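Local coordinates for uncharacterized protein MJ0764 (Methanocaldococcus jannaschii, PDB 2B8M) that is of unknown function but adopts the double-stranded beta-helix fold of RmlC-like cupins and forms a two-fold symmetric pair in the crystal, at the interface of chains A and B. Residues are numbered along the deposited sequence; one frame, centred on the assembly and turned at random. Chains: chain A/B, Hypothetical protein MJ0764.

Contact 1: the interface of chains A and B. Residues chain A 26-27, 99, 101-102; chain B 26-27, 99, 101-102.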
loop_
_atom_site.group_PDB
_atom_site.type_symbol
_atom_site.label_atom_id
_atom_site.label_comp_id
_atom_site.label_asym_id
_atom_site.label_seq_id
_atom_site.Cartn_x
_atom_site.Cartn_y
_atom_site.Cartn_z
ATOM N N HIS A 26 10.468 10.117 -1.763
ATOM C CA HIS A 26 10.236 9.124 -2.781
ATOM C C HIS A 26 8.813 8.676 -2.904
ATOM O O HIS A 26 8.439 8.071 -3.900
ATOM C CB HIS A 26 11.083 7.891 -2.452
ATOM C CG HIS A 26 12.519 8.197 -2.233
ATOM N ND1 HIS A 26 13.312 8.743 -3.216
ATOM C CD2 HIS A 26 13.300 8.086 -1.133
ATOM C CE1 HIS A 26 14.530 8.930 -2.737
ATOM N NE2 HIS A 26 14.543 8.561 -1.470
ATOM N N VAL A 27 8.007 8.878 -1.864
ATOM C CA VAL A 27 6.678 8.255 -1.859
ATOM C C VAL A 27 5.765 8.921 -0.829
ATOM O O VAL A 27 6.219 9.454 0.171
ATOM C CB VAL A 27 6.720 6.715 -1.563
ATOM C CG1 VAL A 27 6.891 6.440 -0.066
ATOM C CG2 VAL A 27 5.480 5.962 -2.042
ATOM N N VAL A 99 -1.157 5.146 -2.518
ATOM C CA VAL A 99 0.275 5.123 -2.712
ATOM C C VAL A 99 0.565 6.071 -3.859
ATOM O O VAL A 99 -0.017 5.976 -4.937
ATOM C CB VAL A 99 0.780 3.710 -3.058
ATOM C CG1 VAL A 99 2.262 3.750 -3.462
ATOM C CG2 VAL A 99 0.499 2.742 -1.933
ATOM N N ALA A 101 3.690 7.880 -6.107
ATOM C CA ALA A 101 5.119 7.924 -6.443
ATOM C C ALA A 101 5.276 8.434 -7.852
ATOM O O ALA A 101 4.562 8.004 -8.770
ATOM C CB ALA A 101 5.765 6.566 -6.308
ATOM N N PRO A 102 6.219 9.351 -8.039
ATOM C CA PRO A 102 7.129 9.914 -7.025
ATOM C C PRO A 102 6.406 10.964 -6.166
ATOM O O PRO A 102 5.227 11.230 -6.380
ATOM C CB PRO A 102 8.174 10.610 -7.885
ATOM C CG PRO A 102 7.406 11.048 -9.078
ATOM C CD PRO A 102 6.442 9.954 -9.357
ATOM N N HIS B 26 7.584 3.945 -11.914
ATOM C CA HIS B 26 7.602 4.771 -10.734
ATOM C C HIS B 26 7.485 4.020 -9.444
ATOM O O HIS B 26 7.776 4.560 -8.385
ATOM C CB HIS B 26 6.422 5.744 -10.810
ATOM C CG HIS B 26 6.370 6.516 -12.078
ATOM N ND1 HIS B 26 7.377 7.373 -12.459
ATOM C CD2 HIS B 26 5.461 6.528 -13.081
ATOM C CE1 HIS B 26 7.077 7.901 -13.633
ATOM N NE2 HIS B 26 5.932 7.388 -14.042
ATOM N N VAL B 27 6.974 2.791 -9.486
ATOM C CA VAL B 27 6.635 2.115 -8.228
ATOM C C VAL B 27 6.471 0.611 -8.442
ATOM O O VAL B 27 6.119 0.157 -9.518
ATOM C CB VAL B 27 5.326 2.668 -7.563
ATOM C CG1 VAL B 27 4.075 2.102 -8.242
ATOM C CG2 VAL B 27 5.223 2.376 -6.068
ATOM N N VAL B 99 5.522 -1.745 -0.789
ATOM C CA VAL B 99 5.521 -0.608 -1.680
ATOM C C VAL B 99 6.971 -0.200 -1.851
ATOM O O VAL B 99 7.700 0.009 -0.884
ATOM C CB VAL B 99 4.710 0.567 -1.102
ATOM C CG1 VAL B 99 4.897 1.826 -1.962
ATOM C CG2 VAL B 99 3.260 0.187 -0.915
ATOM N N ALA B 101 9.566 2.446 -3.937
ATOM C CA ALA B 101 9.714 3.630 -4.794
ATOM C C ALA B 101 11.043 4.279 -4.512
ATOM O O ALA B 101 11.433 4.457 -3.349
ATOM C CB ALA B 101 8.596 4.621 -4.572
ATOM N N PRO B 102 11.750 4.647 -5.575
ATOM C CA PRO B 102 11.372 4.498 -6.993
ATOM C C PRO B 102 11.586 3.051 -7.465
ATOM O O PRO B 102 12.022 2.206 -6.689
ATOM C CB PRO B 102 12.380 5.402 -7.688
ATOM C CG PRO B 102 13.586 5.304 -6.826
ATOM C CD PRO B 102 13.078 5.251 -5.432
#
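Two copies of the cupin meet here across their two-fold relation, each presenting the end of strand 93-100, the loop residues 101-102 that follow it and the loop residues 26-27 before strand 28-35. The contact is a worked example of a patch held by apolar and van der Waals contact; within it no nitrogen or oxygen of one chain comes within bonding range of the other.

Among the apolar contacts, A:Val99 and B:Val99 point tip to tip. Each CG1 stands anti to its backbone N (chi1 172°), and the two CG1 methyls touch at 3.6 Å, while the CG2 branches of A:Val99 and B:Val99 meet at 3.9 Å. Alongside, A:Val27 crosses B:Val99 obliquely and offers its CG2 branch. The methyls of A:Ala101 and B:Ala101 come together with their CB atoms 3.8 Å apart.

A second kind of contact sets carbon against backbone carbonyls. The A:Ala101 CB methyl rests 3.5 Å from the carbonyl O of B:His26, and CB of A:His26 lies 3.6 Å from O of B:Ala101. The A:His26 ring lies beside B:Pro102, the two pointing the same way. B:Pro102 follows a cis peptide bond, and its CD approaches ND1 of A:His26 to 4.1 Å.

Contact 2: the interface of chains A and B. Residues chain A 62-63, 65, 68, 70, 76-77, 79, 82; chain B 2-4.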
loop_
_atom_site.group_PDB
_atom_site.type_symbol
_atom_site.label_atom_id
_atom_site.label_comp_id
_atom_site.label_asym_id
_atom_site.label_seq_id
_atom_site.Cartn_x
_atom_site.Cartn_y
_atom_site.Cartn_z
ATOM N N LEU A 62 -13.574 9.117 -12.881
ATOM C CA LEU A 62 -12.431 9.727 -13.474
ATOM C C LEU A 62 -12.856 10.492 -14.710
ATOM O O LEU A 62 -13.594 9.976 -15.575
ATOM C CB LEU A 62 -11.374 8.695 -13.863
ATOM C CG LEU A 62 -10.802 7.813 -12.768
ATOM C CD1 LEU A 62 -9.706 6.960 -13.379
ATOM C CD2 LEU A 62 -10.260 8.619 -11.605
ATOM N N GLU A 63 -12.406 11.734 -14.789
ATOM C CA GLU A 63 -12.709 12.592 -15.930
ATOM C C GLU A 63 -14.167 12.505 -16.353
ATOM O O GLU A 63 -15.019 12.750 -15.525
ATOM C CB GLU A 63 -11.742 12.330 -17.089
ATOM C CG GLU A 63 -10.310 12.646 -16.813
ATOM C CD GLU A 63 -9.985 14.138 -16.698
ATOM O OE1 GLU A 63 -10.742 14.980 -17.214
ATOM O OE2 GLU A 63 -8.937 14.491 -16.090
ATOM N N GLN A 65 -15.764 9.794 -17.534
ATOM C CA GLN A 65 -16.249 8.419 -17.457
ATOM C C GLN A 65 -17.447 8.320 -16.532
ATOM O O GLN A 65 -17.612 9.116 -15.607
ATOM C CB GLN A 65 -15.179 7.488 -16.879
ATOM C CG GLN A 65 -13.862 7.437 -17.631
ATOM C CD GLN A 65 -12.934 6.311 -17.195
ATOM O OE1 GLN A 65 -12.926 5.856 -16.032
ATOM N NE2 GLN A 65 -12.121 5.876 -18.119
ATOM N N HIS A 68 -17.090 4.074 -11.826
ATOM C CA HIS A 68 -16.744 2.648 -11.823
ATOM C C HIS A 68 -16.620 2.163 -10.382
ATOM O O HIS A 68 -16.053 2.879 -9.546
ATOM C CB HIS A 68 -15.465 2.400 -12.637
ATOM C CG HIS A 68 -15.600 2.720 -14.098
ATOM N ND1 HIS A 68 -14.518 3.048 -14.886
ATOM C CD2 HIS A 68 -16.680 2.779 -14.908
ATOM C CE1 HIS A 68 -14.926 3.290 -16.117
ATOM N NE2 HIS A 68 -16.232 3.140 -16.160
ATOM N N TYR A 70 -15.194 -0.480 -7.501
ATOM C CA TYR A 70 -14.115 -1.421 -7.206
ATOM C C TYR A 70 -14.232 -1.871 -5.756
ATOM O O TYR A 70 -14.492 -1.088 -4.895
ATOM C CB TYR A 70 -12.768 -0.752 -7.451
ATOM C CG TYR A 70 -12.612 -0.422 -8.914
ATOM C CD1 TYR A 70 -12.439 -1.450 -9.847
ATOM C CD2 TYR A 70 -12.656 0.891 -9.379
ATOM C CE1 TYR A 70 -12.336 -1.177 -11.217
ATOM C CE2 TYR A 70 -12.532 1.175 -10.745
ATOM C CZ TYR A 70 -12.346 0.140 -11.645
ATOM O OH TYR A 70 -12.269 0.417 -12.979
ATOM N N VAL A 76 -6.174 -0.140 -7.787
ATOM C CA VAL A 76 -6.557 0.662 -8.939
ATOM C C VAL A 76 -5.525 1.754 -9.179
ATOM O O VAL A 76 -5.258 2.583 -8.296
ATOM C CB VAL A 76 -7.953 1.293 -8.769
ATOM C CG1 VAL A 76 -8.315 2.123 -10.039
ATOM C CG2 VAL A 76 -9.013 0.270 -8.465
ATOM N N TYR A 77 -4.964 1.771 -10.384
ATOM C CA TYR A 77 -4.027 2.795 -10.828
ATOM C C TYR A 77 -4.772 3.976 -11.420
ATOM O O TYR A 77 -5.620 3.788 -12.298
ATOM C CB TYR A 77 -3.128 2.240 -11.920
ATOM C CG TYR A 77 -2.314 3.270 -12.665
ATOM C CD1 TYR A 77 -1.389 4.068 -12.012
ATOM C CD2 TYR A 77 -2.470 3.427 -14.035
ATOM C CE1 TYR A 77 -0.622 4.986 -12.729
ATOM C CE2 TYR A 77 -1.714 4.329 -14.755
ATOM C CZ TYR A 77 -0.789 5.100 -14.104
ATOM O OH TYR A 77 -0.073 6.010 -14.853
ATOM N N PRO A 79 -3.606 7.527 -13.303
ATOM C CA PRO A 79 -2.473 8.314 -13.740
ATOM C C PRO A 79 -2.419 9.706 -13.102
ATOM O O PRO A 79 -3.434 10.252 -12.663
ATOM C CB PRO A 79 -2.679 8.406 -15.271
ATOM C CG PRO A 79 -3.659 7.332 -15.603
ATOM C CD PRO A 79 -4.502 7.157 -14.411
ATOM N N VAL A 82 -5.048 13.563 -13.539
ATOM C CA VAL A 82 -6.357 13.047 -13.899
ATOM C C VAL A 82 -7.380 13.505 -12.833
ATOM O O VAL A 82 -7.148 13.333 -11.611
ATOM C CB VAL A 82 -6.330 11.488 -13.976
ATOM C CG1 VAL A 82 -7.729 10.893 -14.100
ATOM C CG2 VAL A 82 -5.484 11.008 -15.136
HETATM N N MSE B 2 -10.289 2.121 -20.406
HETATM C CA MSE B 2 -10.511 2.976 -19.246
HETATM C C MSE B 2 -9.253 3.756 -19.013
HETATM O O MSE B 2 -8.180 3.357 -19.494
HETATM C CB MSE B 2 -10.769 2.094 -18.030
HETATM C CG MSE B 2 -11.926 1.170 -18.250
HETATM SE SE MSE B 2 -12.279 0.304 -16.582
HETATM C CE MSE B 2 -10.635 -0.748 -16.339
ATOM N N ILE B 3 -9.368 4.857 -18.264
ATOM C CA ILE B 3 -8.216 5.620 -17.860
ATOM C C ILE B 3 -7.404 4.850 -16.830
ATOM O O ILE B 3 -6.172 4.868 -16.879
ATOM C CB ILE B 3 -8.682 6.992 -17.289
ATOM C CG1 ILE B 3 -9.221 7.867 -18.440
ATOM C CG2 ILE B 3 -7.590 7.633 -16.435
ATOM C CD1 ILE B 3 -10.050 9.082 -17.994
ATOM N N GLU B 4 -8.106 4.188 -15.907
ATOM C CA GLU B 4 -7.479 3.455 -14.827
ATOM C C GLU B 4 -7.077 2.071 -15.297
ATOM O O GLU B 4 -7.580 1.586 -16.325
ATOM C CB GLU B 4 -8.404 3.344 -13.611
ATOM C CG GLU B 4 -9.654 2.461 -13.783
ATOM C CD GLU B 4 -10.910 3.199 -14.230
ATOM O OE1 GLU B 4 -10.834 4.081 -15.100
ATOM O OE2 GLU B 4 -12.012 2.853 -13.747
#
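B:Glu4 reaches from the N-terminal segment of chain B into a pocket of chain A with polar groups at one end and apolar walls, where its carboxylate oxygen OE2 accepts hydrogen bonds from both A:His68 and A:Tyr70. A:His68 ND1 donates to OE2 of B:Glu4 over 2.8 Å, nearly straight (166° at the hydrogen), within the imidazole plane and onto the syn lone pair. The phenol OH of A:Tyr70 donates to the same B:Glu4 OE2 at 2.6 Å from above the carboxylate plane. This double grip from two directions would tend to stabilise a charged carboxylate.

The other oxygen, B:Glu4 OE1, faces A:Gln65 OE1 at 2.9 Å, while A:Gln65 NE2 faces the backbone N of B:Ile3, also at 2.9 Å. As modelled, acceptor meets acceptor and donor meets donor; turning the amide end by half a turn would make both pairs complementary, so it may be assigned the wrong way round.

Outward from the carboxylate, a crowded first torsion (chi1 68°) and a bend at chi2 fold the B:Glu4 chain toward the pocket, with A:Val76 CG1 packed against its CB. A:Val76 also backs the A:Tyr70 ring, its CG2 over one face near the rim. B:Ile3 packs separately: CG2 touches A:Pro79, A:Leu62 and A:Val82, and CD1 ends across A:Glu63, 3.8 Å from its CG.

Contact 3: the interface of chains A and B. Residues chain A 5-7, 9, 21-22, 24, 27, 29, 97; chain B 50, 52, 75-77, 99.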
loop_
_atom_site.group_PDB
_atom_site.type_symbol
_atom_site.label_atom_id
_atom_site.label_comp_id
_atom_site.label_asym_id
_atom_site.label_seq_id
_atom_site.Cartn_x
_atom_site.Cartn_y
_atom_site.Cartn_z
ATOM N N LYS A 5 11.674 2.820 10.357
ATOM C CA LYS A 5 10.773 3.828 10.885
ATOM C C LYS A 5 9.372 3.223 10.881
ATOM O O LYS A 5 8.992 2.534 9.931
ATOM C CB LYS A 5 10.869 5.086 10.010
ATOM C CG LYS A 5 10.141 6.290 10.551
ATOM C CD LYS A 5 10.702 7.588 9.946
ATOM N N VAL A 6 8.610 3.490 11.938
ATOM C CA VAL A 6 7.315 2.862 12.100
ATOM C C VAL A 6 6.228 3.947 12.079
ATOM O O VAL A 6 6.402 5.026 12.637
ATOM C CB VAL A 6 7.292 2.068 13.416
ATOM C CG1 VAL A 6 6.009 1.282 13.553
ATOM C CG2 VAL A 6 8.457 1.112 13.451
ATOM N N TYR A 7 5.106 3.616 11.444
ATOM C CA TYR A 7 3.900 4.416 11.407
ATOM C C TYR A 7 2.771 3.512 11.845
ATOM O O TYR A 7 2.797 2.291 11.608
ATOM C CB TYR A 7 3.590 4.847 9.964
ATOM C CG TYR A 7 4.689 5.620 9.298
ATOM C CD1 TYR A 7 5.846 4.976 8.811
ATOM C CD2 TYR A 7 4.591 7.023 9.130
ATOM C CE1 TYR A 7 6.917 5.740 8.199
ATOM C CE2 TYR A 7 5.607 7.756 8.513
ATOM C CZ TYR A 7 6.766 7.110 8.066
ATOM O OH TYR A 7 7.752 7.840 7.432
ATOM N N PHE A 9 -1.533 3.035 11.523
ATOM C CA PHE A 9 -2.797 3.393 10.918
ATOM C C PHE A 9 -3.933 2.836 11.775
ATOM O O PHE A 9 -3.795 1.786 12.438
ATOM C CB PHE A 9 -2.880 2.982 9.439
ATOM C CG PHE A 9 -2.934 1.471 9.169
ATOM C CD1 PHE A 9 -4.132 0.770 9.231
ATOM C CD2 PHE A 9 -1.792 0.789 8.813
ATOM C CE1 PHE A 9 -4.170 -0.588 8.946
ATOM C CE2 PHE A 9 -1.819 -0.582 8.555
ATOM C CZ PHE A 9 -3.007 -1.259 8.619
ATOM N N LEU A 21 0.073 9.577 6.299
ATOM C CA LEU A 21 1.061 8.996 7.194
ATOM C C LEU A 21 2.476 9.116 6.721
ATOM O O LEU A 21 3.316 9.641 7.460
ATOM C CB LEU A 21 0.726 7.540 7.457
ATOM C CG LEU A 21 -0.480 7.358 8.417
ATOM C CD1 LEU A 21 -0.894 5.903 8.315
ATOM C CD2 LEU A 21 -0.199 7.774 9.834
ATOM N N VAL A 22 2.755 8.619 5.524
ATOM C CA VAL A 22 4.097 8.567 4.958
ATOM C C VAL A 22 4.206 9.663 3.902
ATOM O O VAL A 22 3.341 9.758 3.008
ATOM C CB VAL A 22 4.394 7.206 4.311
ATOM C CG1 VAL A 22 5.794 7.184 3.668
ATOM C CG2 VAL A 22 4.272 6.085 5.326
ATOM N N THR A 24 7.610 11.079 2.095
ATOM C CA THR A 24 9.052 11.104 1.957
ATOM C C THR A 24 9.453 11.709 0.621
ATOM O O THR A 24 8.596 12.024 -0.207
ATOM C CB THR A 24 9.673 9.684 2.054
ATOM O OG1 THR A 24 9.523 8.973 0.831
ATOM C CG2 THR A 24 9.076 8.892 3.176
ATOM N N VAL A 27 8.007 8.878 -1.864
ATOM C CA VAL A 27 6.678 8.255 -1.859
ATOM C C VAL A 27 5.765 8.921 -0.829
ATOM O O VAL A 27 6.219 9.454 0.171
ATOM C CB VAL A 27 6.720 6.715 -1.563
ATOM C CG1 VAL A 27 6.891 6.440 -0.066
ATOM C CG2 VAL A 27 5.480 5.962 -2.042
ATOM N N ILE A 29 2.172 7.675 1.305
ATOM C CA ILE A 29 1.225 6.618 1.606
ATOM C C ILE A 29 0.218 7.137 2.623
ATOM O O ILE A 29 0.568 7.524 3.736
ATOM C CB ILE A 29 1.916 5.314 2.116
ATOM C CG1 ILE A 29 3.037 4.856 1.167
ATOM C CG2 ILE A 29 0.865 4.204 2.306
ATOM C CD1 ILE A 29 3.801 3.661 1.626
ATOM N N PHE A 97 -5.671 2.168 1.022
ATOM C CA PHE A 97 -4.446 2.932 1.039
ATOM C C PHE A 97 -4.243 3.635 -0.275
ATOM O O PHE A 97 -4.629 3.126 -1.319
ATOM C CB PHE A 97 -3.236 2.053 1.340
ATOM C CG PHE A 97 -3.318 1.405 2.690
ATOM C CD1 PHE A 97 -3.975 0.189 2.861
ATOM C CD2 PHE A 97 -2.768 2.039 3.799
ATOM C CE1 PHE A 97 -4.069 -0.352 4.116
ATOM C CE2 PHE A 97 -2.846 1.475 5.046
ATOM C CZ PHE A 97 -3.499 0.299 5.209
ATOM N N HIS B 50 8.337 0.260 1.982
ATOM C CA HIS B 50 7.320 0.315 3.022
ATOM C C HIS B 50 6.445 -0.922 3.014
ATOM O O HIS B 50 5.950 -1.341 1.970
ATOM C CB HIS B 50 6.440 1.564 2.922
ATOM C CG HIS B 50 7.159 2.832 3.198
ATOM N ND1 HIS B 50 7.892 3.483 2.231
ATOM C CD2 HIS B 50 7.304 3.555 4.339
ATOM C CE1 HIS B 50 8.418 4.582 2.758
ATOM N NE2 HIS B 50 8.117 4.620 4.040
ATOM N N ILE B 52 3.185 -2.590 4.494
ATOM C CA ILE B 52 1.890 -2.214 5.054
ATOM C C ILE B 52 1.222 -3.472 5.598
ATOM O O ILE B 52 0.739 -4.327 4.846
ATOM C CB ILE B 52 0.984 -1.530 3.982
ATOM C CG1 ILE B 52 1.650 -0.290 3.370
ATOM C CG2 ILE B 52 -0.345 -1.192 4.628
ATOM C CD1 ILE B 52 0.973 0.234 2.118
ATOM N N ILE B 75 2.808 0.427 9.402
ATOM C CA ILE B 75 3.535 0.557 8.167
ATOM C C ILE B 75 4.968 0.727 8.585
ATOM O O ILE B 75 5.275 1.592 9.406
ATOM C CB ILE B 75 3.083 1.772 7.355
ATOM C CG1 ILE B 75 1.615 1.671 7.011
ATOM C CG2 ILE B 75 3.989 1.970 6.128
ATOM C CD1 ILE B 75 1.109 2.887 6.278
ATOM N N VAL B 76 5.822 -0.134 8.054
ATOM C CA VAL B 76 7.228 -0.140 8.431
ATOM C C VAL B 76 8.089 0.243 7.236
ATOM O O VAL B 76 8.045 -0.411 6.184
ATOM C CB VAL B 76 7.676 -1.509 8.979
ATOM C CG1 VAL B 76 9.182 -1.448 9.382
ATOM C CG2 VAL B 76 6.822 -1.976 10.125
ATOM N N TYR B 77 8.891 1.289 7.408
ATOM C CA TYR B 77 9.855 1.744 6.413
ATOM C C TYR B 77 11.171 1.009 6.572
ATOM O O TYR B 77 11.717 0.962 7.678
ATOM C CB TYR B 77 10.142 3.223 6.605
ATOM C CG TYR B 77 11.328 3.752 5.836
ATOM C CD1 TYR B 77 11.368 3.705 4.452
ATOM C CD2 TYR B 77 12.405 4.312 6.508
ATOM C CE1 TYR B 77 12.458 4.234 3.762
ATOM C CE2 TYR B 77 13.487 4.841 5.835
ATOM C CZ TYR B 77 13.509 4.808 4.467
ATOM O OH TYR B 77 14.620 5.321 3.832
ATOM N N VAL B 99 5.522 -1.745 -0.789
ATOM C CA VAL B 99 5.521 -0.608 -1.680
ATOM C C VAL B 99 6.971 -0.200 -1.851
ATOM O O VAL B 99 7.700 0.009 -0.884
ATOM C CB VAL B 99 4.710 0.567 -1.102
ATOM C CG1 VAL B 99 4.897 1.826 -1.962
ATOM C CG2 VAL B 99 3.260 0.187 -0.915
HETATM O O HOH W 1 9.312 6.429 5.695
#
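B:His50 illustrates how one side chain of a cupin sheet can serve packing and water binding at once. Its CB lies 3.6 Å from the CD1 methyl of A:Ile29, which also lies against CG of B:His50. With CG anti to the carbonyl carbon (chi1 -67°), the ring points at chain A tip to tip with two valines: ND1 faces A:Val27 CG1, CD2 lies near both methyls of A:Val22, CE1 of B:His50 meets A:Val27 CG1 at 3.7 Å, and NE2 of B:His50 lies 3.5 Å from A:Val22 CG1. At the tip, B:His50 NE2 also bonds water 1 at 2.7 Å, in the ring plane and almost straight, and that water joins the hydroxyl OH of A:Tyr7, again at 2.7 Å. The A:Tyr7 ring is held from within its own chain, A:Val22 CG2 sitting over its centre.

Farther along, B:Ile52 turns CG2 over the face of the A:Phe97 ring, 3.7 Å from its centroid, and B:Ile75 extends its CD1 toward A:Leu21 and A:Ile29.

Backbone bonds flank this core. B:Tyr77 N donates to O of A:Lys5 at 2.8 Å, and A:Tyr7 N to O of B:Ile75 at 2.9 Å, both nearly along the C=O axis; reverse bonds complete each pair. Strand 5-8 of chain A thus runs antiparallel to strand 74-78 of chain B, extending a sheet of the partner's double-stranded beta-helix.

Contact 1 and contact 3 adjoin, their C-alpha centres about 11 Å apart, and share A:Val27 and B:Val99, so the apolar seam near the two-fold runs directly into the sheet packing. The copy of contact 2 described has its C-alpha centre about 19 Å from that of contact 1 and 24 Å from that of contact 3; its symmetry twin adjoins contact 3, because residues 2-4 run straight into 5-7, and strand 74-78 receives both. Each N-terminal segment therefore crosses onto the other subunit, a reciprocal embrace suggesting a stable dimer, although the structure alone does not show the oligomer in solution.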